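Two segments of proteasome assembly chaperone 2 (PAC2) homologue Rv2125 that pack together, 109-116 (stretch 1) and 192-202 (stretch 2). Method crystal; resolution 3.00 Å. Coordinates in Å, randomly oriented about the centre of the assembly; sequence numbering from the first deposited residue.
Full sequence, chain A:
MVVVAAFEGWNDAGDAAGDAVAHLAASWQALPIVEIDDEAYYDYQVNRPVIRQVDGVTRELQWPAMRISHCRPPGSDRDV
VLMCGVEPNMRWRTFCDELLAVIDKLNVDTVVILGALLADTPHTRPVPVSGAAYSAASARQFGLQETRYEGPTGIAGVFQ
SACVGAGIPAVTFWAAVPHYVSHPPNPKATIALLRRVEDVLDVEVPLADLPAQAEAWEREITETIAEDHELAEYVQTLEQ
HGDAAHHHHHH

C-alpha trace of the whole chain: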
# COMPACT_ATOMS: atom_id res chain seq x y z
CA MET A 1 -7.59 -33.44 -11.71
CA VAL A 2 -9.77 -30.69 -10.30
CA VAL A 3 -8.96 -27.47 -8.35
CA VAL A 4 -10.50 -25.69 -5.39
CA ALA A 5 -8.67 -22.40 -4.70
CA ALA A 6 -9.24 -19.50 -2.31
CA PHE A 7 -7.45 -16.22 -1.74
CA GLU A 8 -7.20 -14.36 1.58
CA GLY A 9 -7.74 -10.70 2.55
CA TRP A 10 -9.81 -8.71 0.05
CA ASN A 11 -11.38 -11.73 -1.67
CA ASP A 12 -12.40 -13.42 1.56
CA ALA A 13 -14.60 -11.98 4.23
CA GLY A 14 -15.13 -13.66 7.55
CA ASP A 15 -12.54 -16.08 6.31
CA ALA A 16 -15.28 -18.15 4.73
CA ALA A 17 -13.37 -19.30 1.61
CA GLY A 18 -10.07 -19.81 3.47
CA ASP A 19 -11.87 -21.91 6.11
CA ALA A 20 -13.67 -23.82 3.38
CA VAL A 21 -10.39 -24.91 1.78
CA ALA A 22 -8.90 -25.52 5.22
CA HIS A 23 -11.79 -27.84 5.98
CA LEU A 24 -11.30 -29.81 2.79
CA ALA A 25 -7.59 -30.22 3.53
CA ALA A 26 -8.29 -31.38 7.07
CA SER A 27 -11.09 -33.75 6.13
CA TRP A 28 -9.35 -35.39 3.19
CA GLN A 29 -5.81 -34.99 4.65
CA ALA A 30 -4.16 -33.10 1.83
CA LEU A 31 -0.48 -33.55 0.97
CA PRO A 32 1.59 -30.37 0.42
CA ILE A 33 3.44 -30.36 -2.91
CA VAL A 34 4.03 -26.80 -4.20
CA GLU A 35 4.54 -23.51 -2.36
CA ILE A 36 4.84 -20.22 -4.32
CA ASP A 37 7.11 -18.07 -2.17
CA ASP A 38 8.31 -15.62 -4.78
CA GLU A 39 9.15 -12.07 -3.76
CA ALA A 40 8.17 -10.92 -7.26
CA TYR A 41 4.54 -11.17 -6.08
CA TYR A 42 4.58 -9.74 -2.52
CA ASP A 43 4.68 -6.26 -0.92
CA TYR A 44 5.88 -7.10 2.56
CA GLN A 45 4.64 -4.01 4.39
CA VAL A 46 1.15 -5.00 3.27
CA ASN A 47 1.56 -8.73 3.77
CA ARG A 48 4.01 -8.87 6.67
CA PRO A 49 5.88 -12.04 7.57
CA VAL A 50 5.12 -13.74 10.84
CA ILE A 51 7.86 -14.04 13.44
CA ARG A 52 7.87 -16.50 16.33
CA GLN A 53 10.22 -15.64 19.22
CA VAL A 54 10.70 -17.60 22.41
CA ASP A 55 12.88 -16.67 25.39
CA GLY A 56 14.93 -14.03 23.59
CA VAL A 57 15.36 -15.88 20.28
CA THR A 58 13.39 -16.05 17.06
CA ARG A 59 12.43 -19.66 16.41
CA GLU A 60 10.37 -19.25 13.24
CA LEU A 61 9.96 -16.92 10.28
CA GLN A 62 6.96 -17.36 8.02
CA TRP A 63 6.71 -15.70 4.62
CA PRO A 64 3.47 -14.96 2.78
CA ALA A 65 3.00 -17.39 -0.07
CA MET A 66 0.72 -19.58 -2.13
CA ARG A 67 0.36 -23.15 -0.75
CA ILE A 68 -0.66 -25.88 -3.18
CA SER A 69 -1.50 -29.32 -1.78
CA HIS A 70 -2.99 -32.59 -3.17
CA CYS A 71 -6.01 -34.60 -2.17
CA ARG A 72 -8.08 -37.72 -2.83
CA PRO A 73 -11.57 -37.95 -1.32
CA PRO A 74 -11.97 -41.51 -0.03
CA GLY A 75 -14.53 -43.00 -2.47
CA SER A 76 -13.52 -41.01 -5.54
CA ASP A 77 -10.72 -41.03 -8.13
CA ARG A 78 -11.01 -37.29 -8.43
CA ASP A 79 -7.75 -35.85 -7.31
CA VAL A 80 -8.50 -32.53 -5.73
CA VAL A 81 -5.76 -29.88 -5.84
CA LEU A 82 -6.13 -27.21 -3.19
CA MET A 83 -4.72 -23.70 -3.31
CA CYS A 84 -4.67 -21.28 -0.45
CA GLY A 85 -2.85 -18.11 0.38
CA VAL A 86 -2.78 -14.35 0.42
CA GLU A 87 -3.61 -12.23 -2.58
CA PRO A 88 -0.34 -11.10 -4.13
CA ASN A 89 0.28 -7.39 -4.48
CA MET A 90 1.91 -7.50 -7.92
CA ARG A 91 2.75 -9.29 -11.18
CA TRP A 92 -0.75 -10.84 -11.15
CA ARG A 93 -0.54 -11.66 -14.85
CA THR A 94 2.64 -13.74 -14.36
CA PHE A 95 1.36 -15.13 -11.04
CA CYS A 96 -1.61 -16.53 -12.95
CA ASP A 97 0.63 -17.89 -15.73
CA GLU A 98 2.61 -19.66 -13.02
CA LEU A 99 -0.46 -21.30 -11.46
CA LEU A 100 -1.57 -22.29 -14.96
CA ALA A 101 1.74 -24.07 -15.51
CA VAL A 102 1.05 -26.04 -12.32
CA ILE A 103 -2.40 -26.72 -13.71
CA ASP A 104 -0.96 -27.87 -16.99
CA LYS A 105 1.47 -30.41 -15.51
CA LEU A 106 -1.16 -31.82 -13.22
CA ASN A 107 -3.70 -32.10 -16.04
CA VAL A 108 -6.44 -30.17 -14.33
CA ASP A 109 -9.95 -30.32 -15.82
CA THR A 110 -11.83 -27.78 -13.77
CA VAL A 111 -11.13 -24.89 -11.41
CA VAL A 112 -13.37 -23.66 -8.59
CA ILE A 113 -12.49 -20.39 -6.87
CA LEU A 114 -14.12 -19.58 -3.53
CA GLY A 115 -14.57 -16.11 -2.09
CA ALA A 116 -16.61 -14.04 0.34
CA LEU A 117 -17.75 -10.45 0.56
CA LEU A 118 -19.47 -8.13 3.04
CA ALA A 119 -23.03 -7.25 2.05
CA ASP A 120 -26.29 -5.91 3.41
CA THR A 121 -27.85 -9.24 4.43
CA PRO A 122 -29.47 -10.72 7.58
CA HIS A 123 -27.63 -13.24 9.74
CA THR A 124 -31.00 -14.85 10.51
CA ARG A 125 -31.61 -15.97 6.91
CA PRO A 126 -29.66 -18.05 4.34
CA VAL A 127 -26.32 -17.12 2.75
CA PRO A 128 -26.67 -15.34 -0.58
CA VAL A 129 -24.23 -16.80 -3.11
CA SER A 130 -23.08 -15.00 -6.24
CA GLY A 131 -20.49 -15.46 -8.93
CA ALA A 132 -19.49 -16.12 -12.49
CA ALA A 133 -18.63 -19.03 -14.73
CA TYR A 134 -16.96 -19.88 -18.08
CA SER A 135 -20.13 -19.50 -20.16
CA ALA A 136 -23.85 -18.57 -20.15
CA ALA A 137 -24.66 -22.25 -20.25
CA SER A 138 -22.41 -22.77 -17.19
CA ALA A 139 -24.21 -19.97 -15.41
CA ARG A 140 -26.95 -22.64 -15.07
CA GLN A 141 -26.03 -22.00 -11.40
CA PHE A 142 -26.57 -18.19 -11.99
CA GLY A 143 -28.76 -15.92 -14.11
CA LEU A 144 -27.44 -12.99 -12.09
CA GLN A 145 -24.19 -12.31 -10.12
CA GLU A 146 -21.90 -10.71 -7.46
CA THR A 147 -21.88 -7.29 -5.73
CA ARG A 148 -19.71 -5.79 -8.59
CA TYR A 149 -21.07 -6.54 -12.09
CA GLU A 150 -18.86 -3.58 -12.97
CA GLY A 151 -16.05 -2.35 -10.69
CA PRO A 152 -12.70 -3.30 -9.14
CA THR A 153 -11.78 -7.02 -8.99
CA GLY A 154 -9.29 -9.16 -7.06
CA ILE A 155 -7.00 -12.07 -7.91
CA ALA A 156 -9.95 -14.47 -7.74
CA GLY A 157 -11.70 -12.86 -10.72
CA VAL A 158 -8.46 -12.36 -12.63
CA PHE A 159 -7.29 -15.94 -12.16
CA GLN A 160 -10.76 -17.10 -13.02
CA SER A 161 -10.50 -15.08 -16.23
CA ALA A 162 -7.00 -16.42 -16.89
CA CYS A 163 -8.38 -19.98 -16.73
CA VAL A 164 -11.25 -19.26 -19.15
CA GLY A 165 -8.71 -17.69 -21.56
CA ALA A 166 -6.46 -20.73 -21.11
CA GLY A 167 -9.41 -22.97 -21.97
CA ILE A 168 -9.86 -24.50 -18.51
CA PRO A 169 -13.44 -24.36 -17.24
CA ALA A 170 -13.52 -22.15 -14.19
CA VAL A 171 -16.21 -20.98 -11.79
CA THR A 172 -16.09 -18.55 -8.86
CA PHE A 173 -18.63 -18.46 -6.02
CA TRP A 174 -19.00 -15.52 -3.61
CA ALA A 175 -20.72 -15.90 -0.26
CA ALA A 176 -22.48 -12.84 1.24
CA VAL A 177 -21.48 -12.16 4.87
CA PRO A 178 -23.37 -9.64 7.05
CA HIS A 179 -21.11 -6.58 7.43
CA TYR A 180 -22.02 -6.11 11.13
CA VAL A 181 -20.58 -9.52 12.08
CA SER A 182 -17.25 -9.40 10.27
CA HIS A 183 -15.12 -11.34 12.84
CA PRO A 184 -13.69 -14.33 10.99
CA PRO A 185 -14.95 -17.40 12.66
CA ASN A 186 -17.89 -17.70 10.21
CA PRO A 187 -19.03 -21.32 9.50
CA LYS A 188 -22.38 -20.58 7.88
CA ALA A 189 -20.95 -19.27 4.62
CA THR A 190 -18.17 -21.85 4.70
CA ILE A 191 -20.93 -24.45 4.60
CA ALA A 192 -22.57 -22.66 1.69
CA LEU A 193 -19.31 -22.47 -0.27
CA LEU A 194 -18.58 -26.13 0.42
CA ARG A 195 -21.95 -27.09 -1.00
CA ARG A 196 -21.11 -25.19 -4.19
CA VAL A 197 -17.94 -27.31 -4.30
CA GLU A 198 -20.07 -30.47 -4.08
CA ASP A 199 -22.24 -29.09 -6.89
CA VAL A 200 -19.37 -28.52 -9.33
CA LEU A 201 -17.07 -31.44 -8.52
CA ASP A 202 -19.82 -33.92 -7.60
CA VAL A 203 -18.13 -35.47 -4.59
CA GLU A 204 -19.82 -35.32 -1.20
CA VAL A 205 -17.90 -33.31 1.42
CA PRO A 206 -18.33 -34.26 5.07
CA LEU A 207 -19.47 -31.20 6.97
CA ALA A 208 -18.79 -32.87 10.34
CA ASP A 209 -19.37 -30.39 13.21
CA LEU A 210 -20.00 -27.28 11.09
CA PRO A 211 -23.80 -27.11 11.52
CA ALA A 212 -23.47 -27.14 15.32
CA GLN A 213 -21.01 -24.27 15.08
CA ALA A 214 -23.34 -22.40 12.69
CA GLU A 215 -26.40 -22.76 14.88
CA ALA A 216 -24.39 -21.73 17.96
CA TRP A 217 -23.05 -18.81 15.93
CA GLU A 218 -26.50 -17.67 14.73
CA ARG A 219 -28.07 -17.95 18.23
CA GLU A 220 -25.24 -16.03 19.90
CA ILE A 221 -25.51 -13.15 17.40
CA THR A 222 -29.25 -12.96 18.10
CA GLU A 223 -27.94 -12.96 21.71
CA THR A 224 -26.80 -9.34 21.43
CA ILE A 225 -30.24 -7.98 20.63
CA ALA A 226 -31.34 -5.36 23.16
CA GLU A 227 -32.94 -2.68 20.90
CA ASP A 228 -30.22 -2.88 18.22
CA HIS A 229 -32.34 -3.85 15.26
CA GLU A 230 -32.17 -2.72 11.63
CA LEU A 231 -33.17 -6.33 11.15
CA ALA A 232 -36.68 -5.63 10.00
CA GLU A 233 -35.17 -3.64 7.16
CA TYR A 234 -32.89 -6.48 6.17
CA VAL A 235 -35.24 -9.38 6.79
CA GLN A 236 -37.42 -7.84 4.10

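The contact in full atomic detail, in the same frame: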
# COMPACT_ATOMS: atom_id res chain seq x y z
N ASP A 109 -8.74 -30.47 -15.01
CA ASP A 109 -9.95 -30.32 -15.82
C ASP A 109 -10.71 -29.05 -15.53
O ASP A 109 -11.16 -28.38 -16.44
CB ASP A 109 -10.91 -31.48 -15.56
CG ASP A 109 -10.47 -32.76 -16.25
OD1 ASP A 109 -9.88 -32.65 -17.35
OD2 ASP A 109 -10.71 -33.86 -15.69
N THR A 110 -10.86 -28.76 -14.24
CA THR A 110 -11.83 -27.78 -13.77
C THR A 110 -11.27 -27.00 -12.58
O THR A 110 -10.63 -27.56 -11.70
CB THR A 110 -13.10 -28.48 -13.29
OG1 THR A 110 -13.51 -29.45 -14.26
CG2 THR A 110 -14.24 -27.47 -13.04
N VAL A 111 -11.55 -25.70 -12.54
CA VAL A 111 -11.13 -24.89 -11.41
C VAL A 111 -12.33 -24.25 -10.73
O VAL A 111 -13.25 -23.77 -11.39
CB VAL A 111 -10.15 -23.81 -11.86
CG1 VAL A 111 -9.84 -22.86 -10.71
CG2 VAL A 111 -8.87 -24.47 -12.37
N VAL A 112 -12.31 -24.27 -9.40
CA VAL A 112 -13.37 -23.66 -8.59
C VAL A 112 -12.76 -22.69 -7.59
O VAL A 112 -12.06 -23.09 -6.68
CB VAL A 112 -14.16 -24.72 -7.82
CG1 VAL A 112 -15.29 -24.08 -7.05
CG2 VAL A 112 -14.71 -25.76 -8.76
N ILE A 113 -13.04 -21.41 -7.75
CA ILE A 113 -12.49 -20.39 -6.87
C ILE A 113 -13.51 -19.89 -5.85
O ILE A 113 -14.54 -19.34 -6.21
CB ILE A 113 -11.99 -19.22 -7.69
CG1 ILE A 113 -10.78 -19.66 -8.52
CG2 ILE A 113 -11.60 -18.05 -6.79
CD1 ILE A 113 -10.52 -18.76 -9.70
N LEU A 114 -13.22 -20.06 -4.58
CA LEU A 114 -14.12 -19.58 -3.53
C LEU A 114 -13.74 -18.21 -2.99
O LEU A 114 -12.55 -17.91 -2.78
CB LEU A 114 -14.15 -20.57 -2.36
CG LEU A 114 -14.57 -21.98 -2.73
CD1 LEU A 114 -14.43 -22.92 -1.54
CD2 LEU A 114 -16.00 -21.98 -3.27
N GLY A 115 -14.76 -17.40 -2.73
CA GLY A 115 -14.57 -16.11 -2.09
C GLY A 115 -15.74 -15.70 -1.23
O GLY A 115 -16.78 -16.36 -1.19
N ALA A 116 -15.57 -14.58 -0.53
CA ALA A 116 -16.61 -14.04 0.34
C ALA A 116 -16.50 -12.54 0.47
O ALA A 116 -15.41 -11.98 0.54
CB ALA A 116 -16.53 -14.69 1.70
N ALA A 192 -22.01 -23.04 2.99
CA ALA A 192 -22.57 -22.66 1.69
C ALA A 192 -21.57 -22.83 0.57
O ALA A 192 -21.89 -23.41 -0.45
CB ALA A 192 -23.08 -21.23 1.73
N LEU A 193 -20.36 -22.34 0.76
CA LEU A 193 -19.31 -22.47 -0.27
C LEU A 193 -18.98 -23.93 -0.54
O LEU A 193 -18.80 -24.33 -1.67
CB LEU A 193 -18.03 -21.72 0.13
CG LEU A 193 -18.05 -20.18 0.13
CD1 LEU A 193 -16.73 -19.63 0.68
CD2 LEU A 193 -18.33 -19.59 -1.25
N LEU A 194 -18.90 -24.71 0.53
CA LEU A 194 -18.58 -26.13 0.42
C LEU A 194 -19.62 -26.85 -0.42
O LEU A 194 -19.28 -27.73 -1.21
CB LEU A 194 -18.51 -26.77 1.81
CG LEU A 194 -17.19 -26.51 2.54
CD1 LEU A 194 -17.36 -26.84 4.01
CD2 LEU A 194 -16.04 -27.31 1.89
N ARG A 195 -20.87 -26.47 -0.24
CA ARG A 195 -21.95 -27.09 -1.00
C ARG A 195 -21.80 -26.78 -2.48
O ARG A 195 -22.06 -27.63 -3.33
CB ARG A 195 -23.30 -26.66 -0.43
CG ARG A 195 -23.55 -27.33 0.90
CD ARG A 195 -24.67 -26.70 1.70
NE ARG A 195 -24.86 -27.44 2.94
CZ ARG A 195 -25.77 -27.15 3.87
NH1 ARG A 195 -26.59 -26.11 3.69
NH2 ARG A 195 -25.86 -27.88 4.97
N ARG A 196 -21.38 -25.56 -2.79
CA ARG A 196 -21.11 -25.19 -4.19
C ARG A 196 -20.00 -26.07 -4.75
O ARG A 196 -20.02 -26.44 -5.92
CB ARG A 196 -20.73 -23.72 -4.35
CG ARG A 196 -21.55 -22.74 -3.51
CD ARG A 196 -23.05 -22.96 -3.55
NE ARG A 196 -23.63 -22.44 -4.79
CZ ARG A 196 -24.87 -21.95 -4.91
NH1 ARG A 196 -25.70 -21.90 -3.87
NH2 ARG A 196 -25.28 -21.49 -6.10
N VAL A 197 -19.03 -26.42 -3.90
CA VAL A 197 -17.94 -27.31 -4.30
C VAL A 197 -18.47 -28.72 -4.63
O VAL A 197 -18.09 -29.31 -5.63
CB VAL A 197 -16.84 -27.41 -3.22
CG1 VAL A 197 -15.75 -28.38 -3.67
CG2 VAL A 197 -16.22 -26.05 -2.96
N GLU A 198 -19.34 -29.24 -3.77
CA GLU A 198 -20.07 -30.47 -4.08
C GLU A 198 -20.70 -30.36 -5.46
O GLU A 198 -20.51 -31.21 -6.31
CB GLU A 198 -21.16 -30.76 -3.04
CG GLU A 198 -20.79 -31.78 -1.98
CD GLU A 198 -21.77 -31.83 -0.81
OE1 GLU A 198 -22.96 -31.55 -1.03
OE2 GLU A 198 -21.36 -32.13 0.33
N ASP A 199 -21.46 -29.28 -5.66
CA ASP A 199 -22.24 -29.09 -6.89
C ASP A 199 -21.40 -29.15 -8.16
O ASP A 199 -21.78 -29.78 -9.14
CB ASP A 199 -23.03 -27.78 -6.84
CG ASP A 199 -24.01 -27.73 -5.68
OD1 ASP A 199 -24.27 -28.79 -5.08
OD2 ASP A 199 -24.52 -26.63 -5.36
N VAL A 200 -20.23 -28.53 -8.14
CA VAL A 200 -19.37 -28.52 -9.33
C VAL A 200 -18.60 -29.83 -9.52
O VAL A 200 -18.57 -30.38 -10.61
CB VAL A 200 -18.39 -27.35 -9.28
CG1 VAL A 200 -17.44 -27.38 -10.48
CG2 VAL A 200 -19.15 -26.03 -9.26
N LEU A 201 -17.97 -30.29 -8.45
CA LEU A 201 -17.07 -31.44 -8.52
C LEU A 201 -17.80 -32.77 -8.37
O LEU A 201 -17.24 -33.83 -8.68
CB LEU A 201 -16.00 -31.34 -7.44
CG LEU A 201 -15.17 -30.05 -7.42
CD1 LEU A 201 -14.08 -30.18 -6.37
CD2 LEU A 201 -14.59 -29.67 -8.78
N ASP A 202 -19.03 -32.71 -7.88
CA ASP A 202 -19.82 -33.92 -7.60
C ASP A 202 -19.02 -34.95 -6.79
O ASP A 202 -18.80 -36.07 -7.25
CB ASP A 202 -20.36 -34.55 -8.89
CG ASP A 202 -21.31 -35.72 -8.62
OD1 ASP A 202 -21.99 -35.72 -7.57
OD2 ASP A 202 -21.38 -36.65 -9.45

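No hydrogen bond crosses between these two segments: strand and helix are held together by apolar packing alone, apart from one approach of a leucine methyl to a backbone carbonyl. The strand, which includes Val111 to Ala116, and the helix 192-201 run nearly antiparallel, with 164° between their N-to-C directions and a closest approach of the axes of 9.5 Å. Because the axes are so nearly aligned, the alternation of the strand meets the turns of the helix in a regular register. Thr110 lies opposite Leu201, Val112 opposite Val197 and Leu114 opposite Leu193, and the CA-CA distances shorten along the strand: 8.3 Å from Thr110 CA to Leu201 CA, 7.3 Å from Val112 CA to Val197 CA and 6.8 Å from Leu114 CA to Leu193 CA. The two elements therefore draw together toward the Leu114 end.

Thr110, Val112 and Leu114 point toward the helix, whereas Val111 between them points away and makes no contact. Val112, with chi1 in t, is a central contact: its CG2 lies 3.6 Å from Val200 CG1 and 3.9 Å from Leu201 CD2, so a single methyl meets two consecutive helix residues. Leu201 leaves its backbone sideways, but the end of its side chain (m, t) comes nearer to the strand. Val200 points toward the strand and also meets Thr110, whose CG2 is 4.1 Å from Val200 CG1; the threonine thus contributes its methyl here, while its OG1 lies farther from that valine.

Leu114 buries the most surface of any residue in the contact and reaches two helix residues one turn apart. Its CD1 is 3.9 Å from Val197 CG2, and its CD2 is 3.9 Å from Leu193 CD2. Leu193 and Leu114 share the m, t rotamer. The same Leu193 CD2 lies 3.6 Å from Gly115 O, which brings the glycine into the contact through its backbone.

Leu193, Val197, Val200 and Leu201 follow the 4-3-1 spacing that gathers side chains on one face of a helix. Arg196 also starts toward the strand, but its end leads away, leaving the interface without a charged partner; Arg195 and Asp199 are exposed and out of reach. Internal bonds hold the helix in shape, among them Val197 N to Leu193 O at 3.1 Å and Leu201 N to Val197 O at 3.0 Å. Beyond it, Asp202 departs from helical geometry with positive phi and takes no part in the packing.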